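Local coordinates for acetylcholine-binding protein (Bulinus truncatus, PDB 2BJ0) that probably binds acetylcholine and related nicotinic ligands as a soluble pentamer resembling the extracellular domain of nicotinic acetylcholine receptors, at residues Asp44-Val49 with Phe198-Lys203; Ser63-Ser66 with Gln72-Leu75; Val102-Ser105 with Ser109-Tyr112. All coordinates share one frame; numbering follows the deposited sequence.

Contact 1: residues Asp44-Val49 with Phe198-Lys203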
ATOM      1  N   ASP A  44      26.295   4.561  -5.216  1.00 29.76           N
ATOM      2  CA  ASP A  44      26.825   3.913  -4.014  1.00 28.56           C
ATOM      3  C   ASP A  44      25.721   3.347  -3.122  1.00 27.19           C
ATOM      4  O   ASP A  44      25.657   3.674  -1.947  1.00 26.63           O
ATOM      5  CB  ASP A  44      27.669   4.898  -3.220  1.00 29.33           C
ATOM      6  CG  ASP A  44      29.094   4.955  -3.711  1.00 30.84           C
ATOM      7  OD1 ASP A  44      29.536   4.004  -4.407  1.00 32.35           O
ATOM      8  OD2 ASP A  44      29.843   5.915  -3.447  1.00 32.62           O
ATOM      9  N   GLN A  45      24.847   2.524  -3.714  1.00 25.67           N
ATOM     10  CA  GLN A  45      23.752   1.895  -3.003  1.00 25.06           C
ATOM     11  C   GLN A  45      23.702   0.407  -3.308  1.00 24.58           C
ATOM     12  O   GLN A  45      23.959  -0.026  -4.443  1.00 24.42           O
ATOM     13  CB  GLN A  45      22.410   2.566  -3.365  1.00 25.50           C
ATOM     14  CG  GLN A  45      22.364   4.022  -2.927  1.00 24.97           C
ATOM     15  CD  GLN A  45      21.110   4.758  -3.412  1.00 26.11           C
ATOM     16  OE1 GLN A  45      20.184   4.133  -3.918  1.00 26.10           O
ATOM     17  NE2 GLN A  45      21.096   6.093  -3.257  1.00 27.41           N
ATOM     18  N   VAL A  46      23.341  -0.363  -2.283  1.00 24.12           N
ATOM     19  CA  VAL A  46      23.316  -1.840  -2.314  1.00 23.89           C
ATOM     20  C   VAL A  46      21.977  -2.305  -1.796  1.00 25.10           C
ATOM     21  O   VAL A  46      21.455  -1.709  -0.850  1.00 26.41           O
ATOM     22  CB  VAL A  46      24.439  -2.429  -1.405  1.00 22.86           C
ATOM     23  CG1 VAL A  46      24.278  -3.926  -1.243  1.00 22.90           C
ATOM     24  CG2 VAL A  46      25.806  -2.119  -2.038  1.00 23.00           C
ATOM     25  N   GLU A  47      21.404  -3.320  -2.442  1.00 25.19           N
ATOM     26  CA  GLU A  47      20.151  -3.946  -2.009  1.00 25.26           C
ATOM     27  C   GLU A  47      20.469  -5.412  -1.862  1.00 22.92           C
ATOM     28  O   GLU A  47      21.050  -6.019  -2.746  1.00 22.05           O
ATOM     29  CB  GLU A  47      19.015  -3.827  -3.064  1.00 24.84           C
ATOM     30  CG  GLU A  47      18.398  -2.466  -3.287  1.00 27.32           C
ATOM     31  CD  GLU A  47      17.022  -2.551  -3.978  1.00 29.80           C
ATOM     32  OE1 GLU A  47      16.705  -3.581  -4.628  1.00 32.55           O
ATOM     33  OE2 GLU A  47      16.236  -1.585  -3.855  1.00 35.81           O
ATOM     34  N   VAL A  48      20.077  -5.970  -0.730  1.00 23.44           N
ATOM     35  CA  VAL A  48      20.304  -7.363  -0.421  1.00 23.38           C
ATOM     36  C   VAL A  48      18.965  -8.022  -0.132  1.00 23.43           C
ATOM     37  O   VAL A  48      18.007  -7.349   0.219  1.00 22.65           O
ATOM     38  CB  VAL A  48      21.225  -7.528   0.848  1.00 23.51           C
ATOM     39  CG1 VAL A  48      22.584  -6.897   0.628  1.00 24.16           C
ATOM     40  CG2 VAL A  48      20.568  -6.962   2.080  1.00 24.43           C
ATOM     41  N   VAL A  49      18.902  -9.343  -0.303  1.00 23.66           N
ATOM     42  CA  VAL A  49      17.871 -10.148   0.356  1.00 22.95           C
ATOM     43  C   VAL A  49      18.449 -10.786   1.617  1.00 23.68           C
ATOM     44  O   VAL A  49      19.494 -11.445   1.580  1.00 23.38           O
ATOM     45  CB  VAL A  49      17.302 -11.201  -0.579  1.00 24.07           C
ATOM     46  CG1 VAL A  49      16.257 -12.080   0.144  1.00 25.47           C
ATOM     47  CG2 VAL A  49      16.663 -10.517  -1.781  1.00 20.61           C
ATOM     48  N   PHE A 198      29.837  -7.326   5.695  1.00 28.74           N
ATOM     49  CA  PHE A 198      30.157  -8.262   4.651  1.00 28.37           C
ATOM     50  C   PHE A 198      31.026  -7.612   3.587  1.00 28.44           C
ATOM     51  O   PHE A 198      31.044  -6.381   3.448  1.00 28.06           O
ATOM     52  CB  PHE A 198      28.898  -8.963   4.083  1.00 28.15           C
ATOM     53  CG  PHE A 198      27.940  -8.041   3.367  1.00 29.12           C
ATOM     54  CD1 PHE A 198      26.971  -7.342   4.072  1.00 29.37           C
ATOM     55  CD2 PHE A 198      28.007  -7.893   1.984  1.00 27.08           C
ATOM     56  CE1 PHE A 198      26.082  -6.491   3.390  1.00 31.54           C
ATOM     57  CE2 PHE A 198      27.112  -7.032   1.289  1.00 27.83           C
ATOM     58  CZ  PHE A 198      26.171  -6.347   1.999  1.00 27.93           C
ATOM     59  N   ALA A 199      31.808  -8.443   2.897  1.00 28.56           N
ATOM     60  CA  ALA A 199      32.590  -8.018   1.766  1.00 28.45           C
ATOM     61  C   ALA A 199      32.115  -8.776   0.549  1.00 28.28           C
ATOM     62  O   ALA A 199      31.874  -9.963   0.618  1.00 28.43           O
ATOM     63  CB  ALA A 199      34.079  -8.311   2.011  1.00 28.59           C
ATOM     64  N   PHE A 200      31.978  -8.081  -0.569  1.00 28.88           N
ATOM     65  CA  PHE A 200      31.566  -8.713  -1.810  1.00 29.32           C
ATOM     66  C   PHE A 200      32.236  -8.052  -3.015  1.00 29.61           C
ATOM     67  O   PHE A 200      32.676  -6.916  -2.931  1.00 28.89           O
ATOM     68  CB  PHE A 200      30.025  -8.665  -1.944  1.00 29.65           C
ATOM     69  CG  PHE A 200      29.474  -7.329  -2.405  1.00 28.74           C
ATOM     70  CD1 PHE A 200      29.420  -6.246  -1.542  1.00 30.05           C
ATOM     71  CD2 PHE A 200      28.961  -7.185  -3.691  1.00 31.19           C
ATOM     72  CE1 PHE A 200      28.907  -5.029  -1.973  1.00 31.30           C
ATOM     73  CE2 PHE A 200      28.436  -5.982  -4.123  1.00 30.14           C
ATOM     74  CZ  PHE A 200      28.412  -4.905  -3.271  1.00 29.81           C
ATOM     75  N   ARG A 201      32.265  -8.735  -4.151  1.00 30.87           N
ATOM     76  CA  ARG A 201      32.844  -8.157  -5.351  1.00 32.98           C
ATOM     77  C   ARG A 201      32.031  -8.579  -6.581  1.00 33.23           C
ATOM     78  O   ARG A 201      31.236  -9.488  -6.484  1.00 32.77           O
ATOM     79  CB  ARG A 201      34.321  -8.577  -5.471  1.00 32.87           C
ATOM     80  CG  ARG A 201      34.517 -10.085  -5.600  1.00 34.55           C
ATOM     81  CD  ARG A 201      35.903 -10.536  -6.081  1.00 36.39           C
ATOM     82  NE  ARG A 201      35.945 -11.997  -6.192  1.00 42.06           N
ATOM     83  CZ  ARG A 201      36.954 -12.753  -5.765  1.00 44.96           C
ATOM     84  NH1 ARG A 201      38.012 -12.196  -5.182  1.00 45.53           N
ATOM     85  NH2 ARG A 201      36.891 -14.070  -5.893  1.00 46.02           N
ATOM     86  N   LYS A 202      32.193  -7.894  -7.718  1.00 34.79           N
ATOM     87  CA  LYS A 202      31.560  -8.325  -8.974  1.00 36.51           C
ATOM     88  C   LYS A 202      32.232  -9.618  -9.491  1.00 37.19           C
ATOM     89  O   LYS A 202      33.418  -9.814  -9.264  1.00 37.69           O
ATOM     90  CB  LYS A 202      31.621  -7.212 -10.029  1.00 36.20           C
ATOM     91  CG  LYS A 202      30.976  -5.906  -9.575  1.00 36.91           C
ATOM     92  CD  LYS A 202      31.207  -4.754 -10.531  1.00 38.87           C
ATOM     93  CE  LYS A 202      29.907  -4.379 -11.255  1.00 44.64           C
ATOM     94  NZ  LYS A 202      29.855  -2.936 -11.750  1.00 48.02           N
ATOM     95  N   LYS A 203      31.490 -10.498 -10.161  1.00 37.94           N
ATOM     96  CA  LYS A 203      32.091 -11.716 -10.741  1.00 38.57           C
ATOM     97  C   LYS A 203      32.886 -11.388 -12.001  1.00 39.44           C
ATOM     98  O   LYS A 203      32.602 -10.383 -12.668  1.00 41.03           O
ATOM     99  CB  LYS A 203      31.039 -12.761 -11.086  1.00 38.84           C
ATOM    100  CG  LYS A 203      30.356 -13.336  -9.902  1.00 38.75           C
ATOM    101  CD  LYS A 203      29.784 -14.688 -10.210  1.00 41.62           C
ATOM    102  CE  LYS A 203      29.242 -15.282  -8.920  1.00 42.67           C
ATOM    103  NZ  LYS A 203      29.806 -16.611  -8.634  1.00 45.42           N
TER
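Val46 and Val48 meet Phe198 and Phe200 across two strand segments, 45-49 and 198-202, whose axes come within 11.8 Å and whose N-to-C directions differ by 106°. At that spacing the backbones do not bond to each other, and side chains fill the gap between them. Residues two apart on each strand point inward. The CZ end of each ring makes the contact. Val48 CG1 lies 3.9 Å from Phe198 CZ, and the two side chains come from opposite directions. Val46 divides its branches between the rings. Its CG2 reaches Phe200 CZ at 4.0 Å, the two side chains sliding past each other. Its CG1 sits at the edge of the Phe198 ring, near the ring plane, 4.5 Å from CZ. This split follows from the torsion of Val46, which sets CG1 anti to the backbone N (chi1 170°) and leaves CG2 beside that N. Ile36 of strand 25-40 and Cys135 of strand 133-141 touch both phenylalanines. Phe170 meets Phe200 edge-to-face. Strands 45-57 and 190-202 belong to different sheets, so the contact joins the two halves of the immunoglobulin-like beta sandwich. Charged groups stay off this interface: Glu47 pairs with Arg117 and Arg119, and Arg201 with Asp171. All four touching residues are buried, and no hydrogen bond crosses. Cohesion between the two segments thus rests on apolar packing alone.

Contact 2: residues Ser63-Ser66 with Gln72-Leu75; sequences SLLS and QVSL
The loop between strands 45-57 and 72-76 folds back on the strand that follows it, and Leu64 and Leu65 pack on Gln72, Val73 and Leu75. Leu65 makes the closest approach. Its CD1 lies against the backbone of Gln72, 3.5 Å from CA, while the Gln72 side chain starts off in the other direction. Its other methyl, CD2, sits 4.1 Å from Val73 CB. Leu64 works through one branch. Its CD2 meets Leu75 CD1 tip to tip at 3.9 Å. The same methyl lies 4.2 Å from Val73 CG1, where the two side chains cross at about a right angle. Leu64 sets CG anti to its N (chi1 -158°), and chi2 of 58° then turns CD2 to the strand. An alanine in place of Leu65 would lack both methyls and is likely to leave a gap beside Gln72 CA and Val73 CB. No hydrogen bond joins the segments. Leu64 also touches Leu7 of helix 4-12, and Val16 of a neighbouring subunit packs on Val73 and Leu75. This is apolar packing of a loop on strand 72-76 of the beta sandwich, near the N-terminal helix and a subunit interface, consistent with the nicotinic receptor ligand-binding domain.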
ATOM      1  N   SER A  63       0.827 -22.168  27.618  1.00 34.24           N
ATOM      2  CA  SER A  63      -0.503 -22.704  27.843  1.00 34.77           C
ATOM      3  C   SER A  63      -1.366 -22.671  26.589  1.00 35.45           C
ATOM      4  O   SER A  63      -2.521 -23.082  26.605  1.00 34.02           O
ATOM      5  CB  SER A  63      -1.185 -21.920  28.946  1.00 34.86           C
ATOM      6  OG  SER A  63      -0.644 -22.323  30.180  1.00 36.34           O
ATOM      7  N   LEU A  64      -0.810 -22.152  25.506  1.00 36.32           N
ATOM      8  CA  LEU A  64      -1.543 -22.061  24.265  1.00 38.13           C
ATOM      9  C   LEU A  64      -1.702 -23.458  23.700  1.00 39.27           C
ATOM     10  O   LEU A  64      -2.697 -23.757  23.050  1.00 39.34           O
ATOM     11  CB  LEU A  64      -0.787 -21.154  23.286  1.00 38.04           C
ATOM     12  CG  LEU A  64      -1.495 -20.473  22.112  1.00 38.98           C
ATOM     13  CD1 LEU A  64      -2.681 -19.564  22.521  1.00 37.00           C
ATOM     14  CD2 LEU A  64      -0.451 -19.674  21.336  1.00 38.20           C
ATOM     15  N   LEU A  65      -0.729 -24.315  23.986  1.00 41.26           N
ATOM     16  CA  LEU A  65      -0.632 -25.631  23.361  1.00 43.97           C
ATOM     17  C   LEU A  65      -0.757 -26.827  24.298  1.00 46.09           C
ATOM     18  O   LEU A  65      -1.196 -27.888  23.863  1.00 47.47           O
ATOM     19  CB  LEU A  65       0.693 -25.757  22.603  1.00 43.17           C
ATOM     20  CG  LEU A  65       0.821 -24.962  21.305  1.00 42.72           C
ATOM     21  CD1 LEU A  65       2.135 -25.314  20.650  1.00 41.58           C
ATOM     22  CD2 LEU A  65      -0.363 -25.220  20.353  1.00 41.64           C
ATOM     23  N   SER A  66      -0.351 -26.656  25.555  1.00 48.40           N
ATOM     24  CA  SER A  66      -0.223 -27.738  26.552  1.00 50.66           C
ATOM     25  C   SER A  66      -1.227 -28.923  26.472  1.00 52.02           C
ATOM     26  O   SER A  66      -0.875 -30.061  26.815  1.00 52.46           O
ATOM     27  CB  SER A  66      -0.180 -27.150  27.973  1.00 50.35           C
ATOM     28  OG  SER A  66      -1.282 -26.279  28.184  1.00 51.35           O
ATOM     29  N   GLN A  72       3.713 -27.267  17.881  1.00 38.62           N
ATOM     30  CA  GLN A  72       3.890 -25.838  17.721  1.00 36.22           C
ATOM     31  C   GLN A  72       2.761 -25.284  16.853  1.00 33.73           C
ATOM     32  O   GLN A  72       2.014 -26.049  16.238  1.00 31.89           O
ATOM     33  CB  GLN A  72       5.238 -25.528  17.100  1.00 36.77           C
ATOM     34  CG  GLN A  72       5.518 -26.295  15.841  1.00 40.10           C
ATOM     35  CD  GLN A  72       6.934 -26.102  15.396  1.00 45.94           C
ATOM     36  OE1 GLN A  72       7.863 -26.103  16.229  1.00 47.43           O
ATOM     37  NE2 GLN A  72       7.126 -25.923  14.090  1.00 46.30           N
ATOM     38  N   VAL A  73       2.617 -23.961  16.863  1.00 31.08           N
ATOM     39  CA  VAL A  73       1.553 -23.313  16.117  1.00 29.30           C
ATOM     40  C   VAL A  73       2.119 -22.060  15.470  1.00 29.01           C
ATOM     41  O   VAL A  73       2.886 -21.301  16.089  1.00 27.82           O
ATOM     42  CB  VAL A  73       0.260 -23.045  16.993  1.00 28.21           C
ATOM     43  CG1 VAL A  73       0.483 -22.012  18.024  1.00 26.40           C
ATOM     44  CG2 VAL A  73      -0.956 -22.658  16.111  1.00 27.17           C
ATOM     45  N   SER A  74       1.758 -21.889  14.209  1.00 27.79           N
ATOM     46  CA  SER A  74       2.047 -20.697  13.453  1.00 27.96           C
ATOM     47  C   SER A  74       0.843 -19.732  13.538  1.00 27.43           C
ATOM     48  O   SER A  74      -0.310 -20.140  13.345  1.00 26.39           O
ATOM     49  CB  SER A  74       2.326 -21.104  12.004  1.00 28.39           C
ATOM     50  OG  SER A  74       2.343 -19.998  11.109  1.00 30.19           O
ATOM     51  N   LEU A  75       1.119 -18.470  13.847  1.00 26.94           N
ATOM     52  CA  LEU A  75       0.099 -17.443  13.983  1.00 27.05           C
ATOM     53  C   LEU A  75       0.506 -16.189  13.231  1.00 26.79           C
ATOM     54  O   LEU A  75       1.706 -15.916  13.061  1.00 27.33           O
ATOM     55  CB  LEU A  75      -0.140 -17.115  15.451  1.00 27.37           C
ATOM     56  CG  LEU A  75      -0.554 -18.292  16.352  1.00 28.68           C
ATOM     57  CD1 LEU A  75      -0.112 -18.032  17.805  1.00 28.45           C
ATOM     58  CD2 LEU A  75      -2.052 -18.515  16.227  1.00 28.14           C
TER

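Contact 3: residues Val102-Ser105 with Ser109-Tyr112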
ATOM      1  N   VAL A 102       4.487 -15.945  12.872  1.00 25.53           N
ATOM      2  CA  VAL A 102       5.458 -16.478  13.857  1.00 26.33           C
ATOM      3  C   VAL A 102       5.062 -17.914  14.171  1.00 27.54           C
ATOM      4  O   VAL A 102       3.924 -18.350  13.840  1.00 27.22           O
ATOM      5  CB  VAL A 102       5.501 -15.638  15.166  1.00 25.94           C
ATOM      6  CG1 VAL A 102       5.836 -14.167  14.871  1.00 25.39           C
ATOM      7  CG2 VAL A 102       4.193 -15.727  15.928  1.00 25.55           C
ATOM      8  N   VAL A 103       5.978 -18.653  14.796  1.00 27.49           N
ATOM      9  CA  VAL A 103       5.721 -20.008  15.263  1.00 27.74           C
ATOM     10  C   VAL A 103       6.044 -20.097  16.733  1.00 28.88           C
ATOM     11  O   VAL A 103       7.156 -19.775  17.153  1.00 27.31           O
ATOM     12  CB  VAL A 103       6.559 -21.052  14.528  1.00 28.49           C
ATOM     13  CG1 VAL A 103       6.337 -22.440  15.157  1.00 27.31           C
ATOM     14  CG2 VAL A 103       6.245 -21.053  13.011  1.00 28.55           C
ATOM     15  N   VAL A 104       5.040 -20.520  17.496  1.00 29.23           N
ATOM     16  CA  VAL A 104       5.085 -20.614  18.942  1.00 30.49           C
ATOM     17  C   VAL A 104       5.236 -22.093  19.302  1.00 30.82           C
ATOM     18  O   VAL A 104       4.483 -22.929  18.808  1.00 29.75           O
ATOM     19  CB  VAL A 104       3.775 -20.073  19.567  1.00 30.21           C
ATOM     20  CG1 VAL A 104       3.854 -20.061  21.050  1.00 29.66           C
ATOM     21  CG2 VAL A 104       3.463 -18.690  19.044  1.00 29.94           C
ATOM     22  N   SER A 105       6.230 -22.388  20.138  1.00 31.86           N
ATOM     23  CA  SER A 105       6.521 -23.741  20.614  1.00 32.67           C
ATOM     24  C   SER A 105       5.801 -24.024  21.911  1.00 33.40           C
ATOM     25  O   SER A 105       5.336 -23.095  22.566  1.00 33.10           O
ATOM     26  CB  SER A 105       8.016 -23.886  20.853  1.00 32.35           C
ATOM     27  OG  SER A 105       8.711 -23.740  19.629  1.00 32.73           O
ATOM     28  N   SER A 109       8.398 -20.430  23.575  1.00 32.50           N
ATOM     29  CA  SER A 109       9.387 -19.730  22.780  1.00 32.28           C
ATOM     30  C   SER A 109       8.807 -19.442  21.391  1.00 31.06           C
ATOM     31  O   SER A 109       7.946 -20.173  20.920  1.00 30.95           O
ATOM     32  CB  SER A 109      10.744 -20.444  22.750  1.00 32.54           C
ATOM     33  OG  SER A 109      10.610 -21.722  22.196  1.00 36.83           O
ATOM     34  N   VAL A 110       9.253 -18.349  20.775  1.00 29.88           N
ATOM     35  CA  VAL A 110       8.657 -17.868  19.519  1.00 29.19           C
ATOM     36  C   VAL A 110       9.752 -17.659  18.512  1.00 28.93           C
ATOM     37  O   VAL A 110      10.806 -17.151  18.858  1.00 29.02           O
ATOM     38  CB  VAL A 110       7.905 -16.515  19.700  1.00 29.10           C
ATOM     39  CG1 VAL A 110       7.258 -16.100  18.392  1.00 27.76           C
ATOM     40  CG2 VAL A 110       6.821 -16.614  20.812  1.00 26.64           C
ATOM     41  N   ILE A 111       9.509 -18.055  17.271  1.00 27.82           N
ATOM     42  CA  ILE A 111      10.447 -17.806  16.201  1.00 28.86           C
ATOM     43  C   ILE A 111       9.734 -16.997  15.120  1.00 27.94           C
ATOM     44  O   ILE A 111       8.557 -17.278  14.793  1.00 26.83           O
ATOM     45  CB  ILE A 111      11.019 -19.139  15.605  1.00 29.32           C
ATOM     46  CG1 ILE A 111      11.671 -19.980  16.722  1.00 31.95           C
ATOM     47  CG2 ILE A 111      12.058 -18.798  14.536  1.00 30.39           C
ATOM     48  CD1 ILE A 111      12.110 -21.477  16.348  1.00 31.34           C
ATOM     49  N   TYR A 112      10.443 -15.990  14.605  1.00 26.87           N
ATOM     50  CA  TYR A 112       9.991 -15.142  13.535  1.00 26.07           C
ATOM     51  C   TYR A 112      11.154 -14.944  12.536  1.00 25.97           C
ATOM     52  O   TYR A 112      12.258 -14.538  12.920  1.00 25.91           O
ATOM     53  CB  TYR A 112       9.504 -13.820  14.130  1.00 26.89           C
ATOM     54  CG  TYR A 112       8.994 -12.793  13.137  1.00 27.22           C
ATOM     55  CD1 TYR A 112       8.115 -13.148  12.100  1.00 29.16           C
ATOM     56  CD2 TYR A 112       9.372 -11.467  13.258  1.00 28.50           C
ATOM     57  CE1 TYR A 112       7.647 -12.180  11.176  1.00 27.38           C
ATOM     58  CE2 TYR A 112       8.931 -10.493  12.363  1.00 31.39           C
ATOM     59  CZ  TYR A 112       8.053 -10.848  11.334  1.00 31.64           C
ATOM     60  OH  TYR A 112       7.626  -9.845  10.475  1.00 32.32           O
TER
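Val102 and Val110 pack closely on the buried side of two antiparallel strands, with Val102 CB 3.7 Å from Val110 CG1. Val102 also serves Tyr112. Its CG1 lies beside the backbone N (chi1 -57°) and comes 3.7 Å from Tyr112 CD1, approaching the ring obliquely. Val104 adds a looser touch, its CG2 4.3 Å from Val110 CG2. Met80 packs on Val102 and Val104, strand 72-76 lies alongside 101-105 in the sheet, and Trp56 of strand 45-57 packs on Val110. The two strands form a beta hairpin, 101-105 with 109-121, within a sheet of the immunoglobulin-like sandwich. Val103 and Ile111 are a hydrogen-bonded pair. Val103 N gives a bond of 2.9 Å to Ile111 O in the carbonyl plane. Ile111 N returns one to Val103 O, with the donor tilted 18° from the carbonyl plane. Near the turn, Ser105 N binds Ser109 O at 2.9 Å, almost straight (N-H...O 175°). Val104 and Val110 between them are a non-hydrogen-bonded pair. The opposite face is more open. There the Val103 and Ile111 side chains are partly exposed, and Val103 touches Thr143 of a neighbouring subunit. The turn end is also partly exposed. Ser105 CB lies 3.6 Å from Ser109 OG, but that hydroxyl bonds to Asp107 within the turn. At the other end, Tyr112 OH bonds to Asp100.

From the N terminus, the chain first passes 44-49, the early half of contact 1. That contact closes last, when 198-203 arrives at the C terminus, so its long loop encloses the other two. Contact 2 closes first, a short loop from 63-66 to 72-75. Contact 3 then closes the hairpin of 102-105 and 109-112. Contacts 2 and 3 follow in series and do not cross. They touch where strands 72-76 and 101-105 pair: Val73 O lies 2.7 Å from Val104 N, a probable hydrogen bond. Contact 1 lies on the other side of the chain's centre, about 39 Å from contact 2 and 31 Å from contact 3, centre to centre. Strands 45-57 and 109-121, neighbours in one sheet, link contact 1 with contact 3.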